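Local coordinates for protein ACDH-11, isoform b (Caenorhabditis elegans, PDB 4Y9J), which belongs to the acyl-CoA dehydrogenase family of flavoproteins and binds flavin-adenine dinucleotide within a four-chain assembly, at residues B[26-31]-B[132-137]; B[329-334]-B[359-364]; B[335-340]-B[346-351]; B[422-425]-B[429-432]. One frame throughout, in Å; residues are numbered along the deposited sequence.

Contact 1 (B[26-31]-B[132-137])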
# COMPACT_ATOMS: atom_id res chain seq x y z
N ASN B 26 28.60 20.04 -1.41
CA ASN B 26 29.22 19.79 -0.09
C ASN B 26 28.75 20.89 0.85
O ASN B 26 29.09 22.06 0.61
CB ASN B 26 30.75 19.84 -0.23
CG ASN B 26 31.48 19.59 1.11
OD1 ASN B 26 31.16 20.20 2.11
ND2 ASN B 26 32.43 18.71 1.09
N PRO B 27 27.97 20.55 1.91
CA PRO B 27 27.36 21.58 2.71
C PRO B 27 28.31 22.35 3.64
O PRO B 27 27.92 23.37 4.16
CB PRO B 27 26.28 20.84 3.47
CG PRO B 27 26.80 19.47 3.59
CD PRO B 27 27.42 19.24 2.29
N TYR B 28 29.51 21.87 3.86
CA TYR B 28 30.47 22.60 4.63
C TYR B 28 31.05 23.64 3.69
O TYR B 28 31.02 24.81 3.98
CB TYR B 28 31.58 21.69 5.16
CG TYR B 28 32.50 22.50 6.03
CD1 TYR B 28 32.10 22.91 7.28
CD2 TYR B 28 33.69 23.00 5.54
CE1 TYR B 28 32.91 23.73 8.06
CE2 TYR B 28 34.48 23.83 6.31
CZ TYR B 28 34.08 24.19 7.58
OH TYR B 28 34.91 25.02 8.34
N LYS B 29 31.54 23.24 2.53
CA LYS B 29 32.17 24.15 1.58
C LYS B 29 31.22 25.20 1.02
O LYS B 29 31.60 26.30 0.76
CB LYS B 29 32.75 23.39 0.42
CG LYS B 29 33.98 22.58 0.80
CD LYS B 29 34.46 21.69 -0.34
CE LYS B 29 35.59 20.84 0.13
NZ LYS B 29 36.09 19.98 -0.97
N ASP B 30 29.97 24.81 0.82
CA ASP B 30 29.00 25.61 0.13
C ASP B 30 28.32 26.54 1.09
O ASP B 30 27.62 27.47 0.61
CB ASP B 30 27.96 24.68 -0.54
CG ASP B 30 27.06 25.41 -1.59
OD1 ASP B 30 27.58 25.84 -2.67
OD2 ASP B 30 25.84 25.50 -1.33
N ASP B 31 28.46 26.32 2.41
CA ASP B 31 27.71 27.16 3.36
C ASP B 31 28.29 28.61 3.31
O ASP B 31 29.50 28.78 3.40
CB ASP B 31 27.76 26.64 4.81
CG ASP B 31 26.71 27.32 5.73
OD1 ASP B 31 27.00 28.38 6.34
OD2 ASP B 31 25.60 26.76 5.90
N LEU B 132 26.39 18.27 13.42
CA LEU B 132 24.97 18.07 13.49
C LEU B 132 24.22 18.92 12.48
O LEU B 132 23.19 18.46 11.89
CB LEU B 132 24.43 18.36 14.89
CG LEU B 132 24.85 17.37 15.96
CD1 LEU B 132 24.67 18.01 17.34
CD2 LEU B 132 23.99 16.12 15.86
N PHE B 133 24.69 20.14 12.30
CA PHE B 133 24.11 21.03 11.33
C PHE B 133 24.27 20.53 9.86
O PHE B 133 23.35 20.68 9.04
CB PHE B 133 24.65 22.44 11.52
CG PHE B 133 24.23 23.44 10.44
CD1 PHE B 133 22.94 24.00 10.39
CD2 PHE B 133 25.16 23.80 9.45
CE1 PHE B 133 22.64 24.94 9.40
CE2 PHE B 133 24.86 24.75 8.49
CZ PHE B 133 23.62 25.33 8.47
N LEU B 134 25.42 19.95 9.53
CA LEU B 134 25.60 19.32 8.24
C LEU B 134 24.74 18.04 8.10
O LEU B 134 24.13 17.80 7.04
CB LEU B 134 27.06 18.99 8.01
CG LEU B 134 28.02 20.17 8.08
CD1 LEU B 134 29.41 19.60 7.85
CD2 LEU B 134 27.67 21.23 7.06
N PHE B 135 24.60 17.28 9.19
CA PHE B 135 23.90 15.99 9.17
C PHE B 135 22.40 16.19 9.02
O PHE B 135 21.75 15.50 8.21
CB PHE B 135 24.24 15.18 10.46
CG PHE B 135 23.61 13.82 10.55
CD1 PHE B 135 23.82 12.88 9.54
CD2 PHE B 135 22.81 13.48 11.61
CE1 PHE B 135 23.31 11.61 9.61
CE2 PHE B 135 22.24 12.20 11.67
CZ PHE B 135 22.52 11.27 10.70
N SER B 136 21.86 17.14 9.79
CA SER B 136 20.40 17.17 10.06
C SER B 136 19.46 17.11 8.83
O SER B 136 18.54 16.29 8.82
CB SER B 136 20.10 18.35 10.98
OG SER B 136 18.83 18.16 11.58
N PRO B 137 19.69 17.93 7.78
CA PRO B 137 18.78 17.87 6.66
C PRO B 137 18.97 16.66 5.76
O PRO B 137 18.12 16.40 4.92
CB PRO B 137 19.07 19.16 5.89
CG PRO B 137 20.44 19.58 6.31
CD PRO B 137 20.61 19.08 7.68
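L134 meets P27 and Y28 through its two methyl branches, and this is the apolar part of the contact. Its CD2 takes the proline side: P27 CB lies 3.9 Å from L134 CD2, and P27 O is 3.6 Å from the same methyl. The other branch turns to the tyrosine, where Y28 CB is 4.0 Å from L134 CD1. L134 CG stands anti to the carbonyl carbon (chi1 -57°), which places CD2 at the P27-Y28 peptide and CD1 against Y28 CB.

The segment 26-31 is the loop that leads into helix 34-41, and L134 sits near the end of helix 121-135. Both belong to the AidB-like N-terminal domain of this acyl-CoA dehydrogenase relative. L34 of helix 34-41 also packs on Y28, F133 and L134.

The second interaction is between a carboxylate and a ring edge. D31 OD2 lies in the plane of the F133 ring, 3.4 Å from F133 CE2, with the two planes 78° apart. The same oxygen forms a salt bridge with R328, while D31 OD1 accepts from the backbone N of I33 and L34.

Polar bonds within the loop set its shape. N26 OD1 accepts from Y28 N at 2.9 Å, an Asx turn, and from K29 N at 3.1 Å.

Contact 2 (B[329-334]-B[359-364])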
# COMPACT_ATOMS: atom_id res chain seq x y z
N ARG B 329 19.23 24.30 3.92
CA ARG B 329 19.11 23.34 2.82
C ARG B 329 18.23 23.90 1.65
O ARG B 329 18.62 23.86 0.49
CB ARG B 329 18.61 21.97 3.32
CG ARG B 329 18.37 20.94 2.23
CD ARG B 329 19.65 20.66 1.46
NE ARG B 329 20.71 20.04 2.29
CZ ARG B 329 20.84 18.73 2.51
NH1 ARG B 329 19.94 17.87 2.06
NH2 ARG B 329 21.85 18.28 3.26
N ILE B 330 17.08 24.44 1.98
CA ILE B 330 16.19 24.95 0.97
C ILE B 330 16.82 26.11 0.25
O ILE B 330 16.70 26.19 -0.95
CB ILE B 330 14.76 25.18 1.48
CG1 ILE B 330 13.76 25.24 0.30
CG2 ILE B 330 14.65 26.47 2.24
CD1 ILE B 330 13.67 23.94 -0.47
N ILE B 331 17.56 26.97 0.93
CA ILE B 331 18.17 28.08 0.29
C ILE B 331 19.32 27.58 -0.61
O ILE B 331 19.51 28.07 -1.71
CB ILE B 331 18.72 29.09 1.35
CG1 ILE B 331 17.60 29.74 2.17
CG2 ILE B 331 19.62 30.15 0.71
CD1 ILE B 331 18.17 30.60 3.30
N SER B 332 20.12 26.65 -0.13
CA SER B 332 21.15 26.05 -0.96
C SER B 332 20.60 25.43 -2.25
O SER B 332 21.18 25.57 -3.34
CB SER B 332 21.97 24.98 -0.17
OG SER B 332 23.04 24.49 -0.94
N LEU B 333 19.53 24.66 -2.10
CA LEU B 333 18.94 24.04 -3.26
C LEU B 333 18.26 25.04 -4.19
O LEU B 333 18.49 24.99 -5.41
CB LEU B 333 17.96 22.99 -2.83
CG LEU B 333 18.60 21.76 -2.16
CD1 LEU B 333 17.52 20.89 -1.59
CD2 LEU B 333 19.55 21.00 -3.07
N ALA B 334 17.57 26.01 -3.60
CA ALA B 334 16.88 27.02 -4.42
C ALA B 334 17.87 27.87 -5.13
O ALA B 334 17.73 28.15 -6.35
CB ALA B 334 15.94 27.84 -3.53
N ALA B 359 17.44 36.94 -0.78
CA ALA B 359 18.38 37.66 0.04
C ALA B 359 17.80 37.83 1.42
O ALA B 359 18.51 37.70 2.38
CB ALA B 359 18.77 38.98 -0.57
N LYS B 360 16.50 38.11 1.53
CA LYS B 360 15.87 38.26 2.83
C LYS B 360 15.91 36.95 3.65
O LYS B 360 16.15 37.00 4.86
CB LYS B 360 14.40 38.78 2.70
CG LYS B 360 13.60 38.77 4.00
CD LYS B 360 14.17 39.75 5.06
CE LYS B 360 13.23 40.07 6.28
NZ LYS B 360 14.04 40.42 7.54
N MET B 361 15.66 35.80 3.02
CA MET B 361 15.79 34.48 3.67
C MET B 361 17.21 34.26 4.19
O MET B 361 17.38 33.75 5.30
CB MET B 361 15.41 33.36 2.71
CG MET B 361 13.95 33.50 2.21
SD MET B 361 13.55 32.53 0.73
CE MET B 361 13.98 30.89 1.09
N GLU B 362 18.20 34.65 3.41
CA GLU B 362 19.56 34.53 3.80
C GLU B 362 19.92 35.40 5.02
O GLU B 362 20.59 34.94 5.91
CB GLU B 362 20.45 34.80 2.60
CG GLU B 362 21.91 34.67 2.95
CD GLU B 362 22.30 33.24 3.27
OE1 GLU B 362 21.62 32.32 2.80
OE2 GLU B 362 23.29 33.06 4.01
N VAL B 363 19.46 36.63 5.06
CA VAL B 363 19.71 37.56 6.18
C VAL B 363 19.14 36.98 7.49
O VAL B 363 19.82 36.93 8.52
CB VAL B 363 19.04 38.93 5.90
CG1 VAL B 363 18.98 39.81 7.16
CG2 VAL B 363 19.74 39.67 4.77
N ASP B 364 17.90 36.47 7.43
CA ASP B 364 17.24 35.96 8.61
C ASP B 364 17.91 34.65 9.10
O ASP B 364 17.98 34.41 10.28
CB ASP B 364 15.74 35.72 8.33
CG ASP B 364 14.91 37.03 8.28
OD1 ASP B 364 15.38 38.09 8.78
OD2 ASP B 364 13.74 36.93 7.78
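I331 points toward helix 352-383, with its CG1 anti to the carbonyl carbon (chi1 -66°). M361 meets the CG1-CD1 branch of this isoleucine. The M361 chain bends at chi3 (55°), which brings CE back to I331 CG1. E362 comes to the same side chain with its carboxylate: OE1 lies nearest CG2 and also comes close to CD1.

This is helix-to-helix packing in the C-terminal domain of the acyl-CoA dehydrogenase fold, between helices 304-338 and 352-383. I331 and E362 have the nearest CA atoms, 7.5 Å apart. The touching residues are all buried.

The M361 side is apolar. M361 CE is 3.9 Å from I331 CG1, and the two chains run side by side, pointing opposite ways. I331 CD1 reaches further, to the helix backbone, and lies 3.8 Å from M361 O. That carbonyl also accepts from T365 OG1. M361 packs in turn on M413 and E416 of helix 389-419.

The E362 side is mixed. The glutamate chain lies roughly perpendicular to that of I331, and the residue is buried. Two arginines pair with its carboxylate: OE1 forms a salt bridge with R328 and OE2 one with R366. This pairing would be expected to favour the ionised form of the acid. I586 of the second subunit also packs on E362. Between the helices, the methyl I331 CG2 rests 3.6 Å from E362 OE1.

Contact 3 (B[335-340]-B[346-351]). With FAD (flavin-adenine dinucleotide), chain C.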
# COMPACT_ATOMS: atom_id res chain seq x y z
N ARG B 335 18.93 28.32 -4.47
CA ARG B 335 19.89 29.07 -5.20
C ARG B 335 20.60 28.33 -6.35
O ARG B 335 20.82 28.93 -7.42
CB ARG B 335 20.92 29.83 -4.34
CG ARG B 335 22.05 28.99 -3.84
CD ARG B 335 22.96 29.79 -2.90
NE ARG B 335 24.09 28.95 -2.50
CZ ARG B 335 25.18 29.39 -1.88
NH1 ARG B 335 25.33 30.67 -1.59
NH2 ARG B 335 26.14 28.53 -1.58
N ASP B 336 20.93 27.06 -6.16
CA ASP B 336 21.47 26.30 -7.26
C ASP B 336 20.48 26.14 -8.45
O ASP B 336 20.85 26.26 -9.59
CB ASP B 336 21.89 24.94 -6.77
CG ASP B 336 22.48 24.14 -7.85
OD1 ASP B 336 23.63 24.33 -8.12
OD2 ASP B 336 21.80 23.26 -8.41
N TYR B 337 19.24 25.85 -8.13
CA TYR B 337 18.20 25.74 -9.16
C TYR B 337 18.05 27.03 -9.94
O TYR B 337 17.87 26.97 -11.17
CB TYR B 337 16.90 25.37 -8.52
CG TYR B 337 15.81 25.00 -9.51
CD1 TYR B 337 15.93 23.85 -10.31
CD2 TYR B 337 14.65 25.73 -9.58
CE1 TYR B 337 14.90 23.49 -11.19
CE2 TYR B 337 13.59 25.34 -10.40
CZ TYR B 337 13.73 24.25 -11.21
OH TYR B 337 12.73 23.91 -12.08
N SER B 338 18.21 28.18 -9.25
CA SER B 338 18.12 29.47 -9.92
C SER B 338 19.11 29.68 -11.05
O SER B 338 18.86 30.49 -11.95
CB SER B 338 18.20 30.62 -8.92
OG SER B 338 19.51 30.91 -8.51
N THR B 339 20.25 28.97 -11.01
CA THR B 339 21.23 29.07 -12.07
C THR B 339 20.90 28.18 -13.27
O THR B 339 21.56 28.20 -14.25
CB THR B 339 22.67 28.68 -11.61
OG1 THR B 339 22.71 27.29 -11.27
CG2 THR B 339 23.10 29.53 -10.41
N LYS B 340 19.88 27.33 -13.14
CA LYS B 340 19.55 26.32 -14.13
C LYS B 340 18.14 26.48 -14.75
O LYS B 340 17.87 25.92 -15.80
CB LYS B 340 19.47 24.94 -13.41
CG LYS B 340 20.76 24.20 -13.22
CD LYS B 340 20.40 22.90 -12.52
CE LYS B 340 20.85 22.93 -11.10
NZ LYS B 340 22.29 22.56 -11.05
N GLN B 346 15.64 34.19 -19.26
CA GLN B 346 16.90 33.97 -18.51
C GLN B 346 16.74 33.24 -17.18
O GLN B 346 15.61 32.99 -16.73
CB GLN B 346 17.67 35.26 -18.32
CG GLN B 346 16.97 36.28 -17.46
CD GLN B 346 17.51 37.65 -17.75
OE1 GLN B 346 18.46 37.79 -18.52
NE2 GLN B 346 16.91 38.67 -17.14
N THR B 347 17.89 32.86 -16.57
CA THR B 347 17.87 32.01 -15.41
C THR B 347 17.26 32.83 -14.28
O THR B 347 17.42 34.06 -14.21
CB THR B 347 19.26 31.44 -15.04
OG1 THR B 347 20.20 32.50 -14.85
CG2 THR B 347 19.79 30.53 -16.14
N GLN B 348 16.51 32.15 -13.44
CA GLN B 348 15.92 32.84 -12.25
C GLN B 348 16.92 33.74 -11.54
O GLN B 348 16.56 34.78 -11.05
CB GLN B 348 15.40 31.88 -11.22
CG GLN B 348 14.25 31.03 -11.67
CD GLN B 348 13.92 29.94 -10.65
OE1 GLN B 348 14.79 29.41 -9.95
NE2 GLN B 348 12.64 29.58 -10.58
N SER B 349 18.15 33.29 -11.46
CA SER B 349 19.16 34.00 -10.73
C SER B 349 19.40 35.42 -11.22
O SER B 349 19.95 36.23 -10.48
CB SER B 349 20.47 33.19 -10.80
OG SER B 349 21.03 33.22 -12.10
N LYS B 350 19.07 35.70 -12.50
CA LYS B 350 19.28 37.00 -13.11
C LYS B 350 18.13 37.99 -12.81
O LYS B 350 18.19 39.18 -13.18
CB LYS B 350 19.47 36.88 -14.65
CG LYS B 350 20.61 35.95 -15.10
CD LYS B 350 21.93 36.53 -14.68
CE LYS B 350 22.96 35.49 -14.31
NZ LYS B 350 23.44 34.74 -15.50
N TRP B 351 17.07 37.50 -12.19
CA TRP B 351 15.91 38.34 -11.98
C TRP B 351 15.97 38.97 -10.58
O TRP B 351 15.91 38.27 -9.56
CB TRP B 351 14.62 37.54 -12.20
CG TRP B 351 14.36 37.21 -13.64
CD1 TRP B 351 14.33 35.99 -14.21
CD2 TRP B 351 14.11 38.15 -14.68
NE1 TRP B 351 14.10 36.09 -15.57
CE2 TRP B 351 13.94 37.42 -15.87
CE3 TRP B 351 14.00 39.55 -14.72
CZ2 TRP B 351 13.67 38.03 -17.09
CZ3 TRP B 351 13.75 40.14 -15.90
CH2 TRP B 351 13.58 39.39 -17.08
PA FAD C . 8.54 28.06 -12.74
O1A FAD C . 8.06 29.30 -13.57
O2A FAD C . 9.64 27.19 -13.36
O5B FAD C . 9.22 28.48 -11.31
C5B FAD C . 8.54 29.38 -10.46
C4B FAD C . 9.61 30.19 -9.80
O4B FAD C . 10.15 30.99 -10.88
C3B FAD C . 8.98 31.09 -8.75
O3B FAD C . 9.91 31.53 -7.73
C2B FAD C . 8.53 32.27 -9.61
O2B FAD C . 8.46 33.49 -8.89
C1B FAD C . 9.75 32.35 -10.52
N9A FAD C . 9.49 33.21 -11.69
C8A FAD C . 8.86 32.81 -12.84
N7A FAD C . 8.84 33.90 -13.72
C5A FAD C . 9.48 34.97 -13.08
C6A FAD C . 9.81 36.37 -13.41
N6A FAD C . 9.42 36.79 -14.63
N1A FAD C . 10.48 37.12 -12.51
C2A FAD C . 10.87 36.69 -11.30
N3A FAD C . 10.59 35.41 -10.93
C4A FAD C . 9.91 34.53 -11.74
N1 FAD C . -1.11 23.98 -14.75
C2 FAD C . -2.04 23.84 -15.71
O2 FAD C . -1.90 24.50 -16.74
N3 FAD C . -3.13 23.10 -15.54
C4 FAD C . -3.34 22.35 -14.47
O4 FAD C . -4.32 21.60 -14.34
C4X FAD C . -2.35 22.41 -13.37
N5 FAD C . -2.43 21.65 -12.24
C5X FAD C . -1.53 21.78 -11.21
C6 FAD C . -1.61 21.03 -10.03
C7 FAD C . -0.64 21.21 -9.02
C7M FAD C . -0.76 20.45 -7.75
C8 FAD C . 0.47 22.14 -9.22
C8M FAD C . 1.54 22.33 -8.14
C9 FAD C . 0.58 22.87 -10.39
C9A FAD C . -0.37 22.72 -11.40
N10 FAD C . -0.26 23.40 -12.58
C10 FAD C . -1.21 23.29 -13.60
C1' FAD C . 0.93 24.23 -12.79
C2' FAD C . 1.06 25.59 -12.17
O2' FAD C . 0.15 26.54 -12.80
C3' FAD C . 2.55 25.88 -12.30
O3' FAD C . 3.30 25.13 -11.33
C4' FAD C . 2.75 27.32 -11.94
O4' FAD C . 2.13 28.09 -13.01
C5' FAD C . 4.25 27.59 -11.74
O5' FAD C . 4.91 27.34 -12.98
P FAD C . 6.18 26.29 -13.02
O1P FAD C . 5.80 25.04 -12.28
O2P FAD C . 6.59 26.17 -14.50
O3P FAD C . 7.27 27.15 -12.17
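The adenosine end of the FAD site lies against this contact, and Q348 and W351 belong to the pocket. Q348 NE2 donates to the ribose oxygen FAD O4B at 2.9 Å, with an N-H...O angle of 136°. The same amide nitrogen also bonds to C420 O. FAD N1A lies over one face of the W351 ring, toward its rim, 4.0 Å from W351 CG.

The extended Q348 chain carries its amide between the ribose and segment 335-340. While NE2 meets the ribose, Q348 OE1 sits 3.3 Å from S338 CA and 3.7 Å from Y337 CD2. The amide and ring planes are 80° apart.

S338 O accepts from S349 N at 2.9 Å. T347 CB also comes close, 3.3 Å from S338 O. Beside this, S338 OG turns back to R335 O at 2.6 Å, and lies 3.4 Å from S349 CB. T347 OG1 and S349 OG are hydrogen-bonded to each other.

The segment 346-351 thus turns back on helix 304-338, which it follows, through the short hairpin of strands 342-343 and 346-347. W351 then stands at the N-cap position of helix 352-383, whose H354 packs on both S338 and Q348.

Contact 4 (B[422-425]-B[429-432]). With FAD (flavin-adenine dinucleotide), chain C.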
# COMPACT_ATOMS: atom_id res chain seq x y z
N GLY B 422 8.60 26.54 -8.10
CA GLY B 422 7.27 26.46 -8.73
C GLY B 422 6.57 25.17 -8.42
O GLY B 422 6.72 24.60 -7.33
N GLY B 423 5.81 24.66 -9.40
CA GLY B 423 5.11 23.39 -9.19
C GLY B 423 5.97 22.22 -8.76
O GLY B 423 5.54 21.37 -7.98
N GLN B 424 7.21 22.17 -9.23
CA GLN B 424 8.14 21.14 -8.84
C GLN B 424 8.46 21.09 -7.38
O GLN B 424 8.66 19.97 -6.81
CB GLN B 424 9.47 21.26 -9.64
CG GLN B 424 9.27 20.91 -11.09
CD GLN B 424 8.91 19.41 -11.29
OE1 GLN B 424 7.76 19.07 -11.52
NE2 GLN B 424 9.91 18.57 -11.23
N GLY B 425 8.43 22.26 -6.72
CA GLY B 425 8.58 22.31 -5.28
C GLY B 425 7.52 21.60 -4.49
O GLY B 425 7.75 21.19 -3.34
N ASP B 429 8.17 13.56 -5.21
CA ASP B 429 9.24 12.69 -5.76
C ASP B 429 10.54 13.50 -6.02
O ASP B 429 11.57 12.89 -6.22
CB ASP B 429 8.79 11.79 -6.93
CG ASP B 429 8.02 12.52 -8.00
OD1 ASP B 429 7.30 13.59 -7.70
OD2 ASP B 429 8.03 11.88 -9.10
N THR B 430 10.51 14.84 -5.91
CA THR B 430 11.70 15.68 -5.87
C THR B 430 12.53 15.67 -4.56
O THR B 430 13.72 16.08 -4.56
CB THR B 430 11.40 17.13 -6.13
OG1 THR B 430 10.71 17.74 -5.03
CG2 THR B 430 10.73 17.33 -7.44
N GLY B 431 11.94 15.19 -3.47
CA GLY B 431 12.51 15.30 -2.14
C GLY B 431 12.31 16.65 -1.47
O GLY B 431 12.62 16.78 -0.28
N LEU B 432 11.80 17.67 -2.20
CA LEU B 432 11.69 18.99 -1.59
C LEU B 432 10.62 19.15 -0.55
O LEU B 432 10.82 19.76 0.50
CB LEU B 432 11.53 20.05 -2.69
CG LEU B 432 12.71 20.07 -3.67
CD1 LEU B 432 12.43 20.84 -4.94
CD2 LEU B 432 13.97 20.62 -3.00
PA FAD C . 8.54 28.06 -12.74
O1A FAD C . 8.06 29.30 -13.57
O2A FAD C . 9.64 27.19 -13.36
O5B FAD C . 9.22 28.48 -11.31
C5B FAD C . 8.54 29.38 -10.46
C4B FAD C . 9.61 30.19 -9.80
O4B FAD C . 10.15 30.99 -10.88
C3B FAD C . 8.98 31.09 -8.75
O3B FAD C . 9.91 31.53 -7.73
C2B FAD C . 8.53 32.27 -9.61
O2B FAD C . 8.46 33.49 -8.89
C1B FAD C . 9.75 32.35 -10.52
N9A FAD C . 9.49 33.21 -11.69
C8A FAD C . 8.86 32.81 -12.84
N7A FAD C . 8.84 33.90 -13.72
C5A FAD C . 9.48 34.97 -13.08
C6A FAD C . 9.81 36.37 -13.41
N6A FAD C . 9.42 36.79 -14.63
N1A FAD C . 10.48 37.12 -12.51
C2A FAD C . 10.87 36.69 -11.30
N3A FAD C . 10.59 35.41 -10.93
C4A FAD C . 9.91 34.53 -11.74
N1 FAD C . -1.11 23.98 -14.75
C2 FAD C . -2.04 23.84 -15.71
O2 FAD C . -1.90 24.50 -16.74
N3 FAD C . -3.13 23.10 -15.54
C4 FAD C . -3.34 22.35 -14.47
O4 FAD C . -4.32 21.60 -14.34
C4X FAD C . -2.35 22.41 -13.37
N5 FAD C . -2.43 21.65 -12.24
C5X FAD C . -1.53 21.78 -11.21
C6 FAD C . -1.61 21.03 -10.03
C7 FAD C . -0.64 21.21 -9.02
C7M FAD C . -0.76 20.45 -7.75
C8 FAD C . 0.47 22.14 -9.22
C8M FAD C . 1.54 22.33 -8.14
C9 FAD C . 0.58 22.87 -10.39
C9A FAD C . -0.37 22.72 -11.40
N10 FAD C . -0.26 23.40 -12.58
C10 FAD C . -1.21 23.29 -13.60
C1' FAD C . 0.93 24.23 -12.79
C2' FAD C . 1.06 25.59 -12.17
O2' FAD C . 0.15 26.54 -12.80
C3' FAD C . 2.55 25.88 -12.30
O3' FAD C . 3.30 25.13 -11.33
C4' FAD C . 2.75 27.32 -11.94
O4' FAD C . 2.13 28.09 -13.01
C5' FAD C . 4.25 27.59 -11.74
O5' FAD C . 4.91 27.34 -12.98
P FAD C . 6.18 26.29 -13.02
O1P FAD C . 5.80 25.04 -12.28
O2P FAD C . 6.59 26.17 -14.50
O3P FAD C . 7.27 27.15 -12.17
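T430 and L432 face the backbone of Q424 and G425, and the tight spot is a methyl on a carbonyl. T430 CG2 lies 3.4 Å from Q424 O. T430 CG2 is anti to the carbonyl carbon, and its partner branch OG1 (chi1 71°) bends back to its own loop. There OG1 accepts from L432 N at 3.0 Å, with an N-H...O angle of 164°, an ST turn, and bonds to M427 O as well. The threonine is therefore held by its hydroxyl while its methyl packs.

The rest of the contact is looser. L432 CB stands 4.0 Å from G425 O, and L432 CD1 is 4.1 Å from G425 CA. The Q424 side chain bends at chi2, and its NE2 comes only to 4.1 Å from T430 CG2. Its stronger partner is A84 O of the third subunit, whose W85 packs on both Q424 and T430. The T430 end is partly exposed, and next to it D429 makes a salt bridge with R273 of the second subunit.

The other end of segment 422-425 faces the cofactor, which passes close by both glycines. G423 N donates to FAD O1P at 2.9 Å, and G422 CA is 3.5 Å from FAD O3P. G422 also has positive phi as the chain leaves helix 389-419. G425 N bonds back to G422 O, which closes a 3-10 turn. This glycine-rich turn between helices 389-419 and 432-439 belongs to the FAD pyrophosphate site of the acyl-CoA dehydrogenase C-terminal domain.

Contacts 2 and 3 share helix 304-338, and contact 3 is nested in the chain loop that contact 2 closes. Contacts 1, 2 and 4 are buried, whereas contact 3 is only partly so. Contact 1 belongs to the N-terminal domain and the other three to the C-terminal one. It joins contacts 2 and 3 through D30 OD2, which forms a salt bridge with R335 NH2 at 3.0 Å and a probable hydrogen bond with S332 OG. Contact 4 does not touch it, but meets contact 2 by apolar packing of L432 on L333 and I330. The chemistry follows position: contacts 1 and 2 pair aliphatic packing with carboxylates, while contacts 3 and 4 use backbone and amide groups at the FAD. All four touch the second subunit.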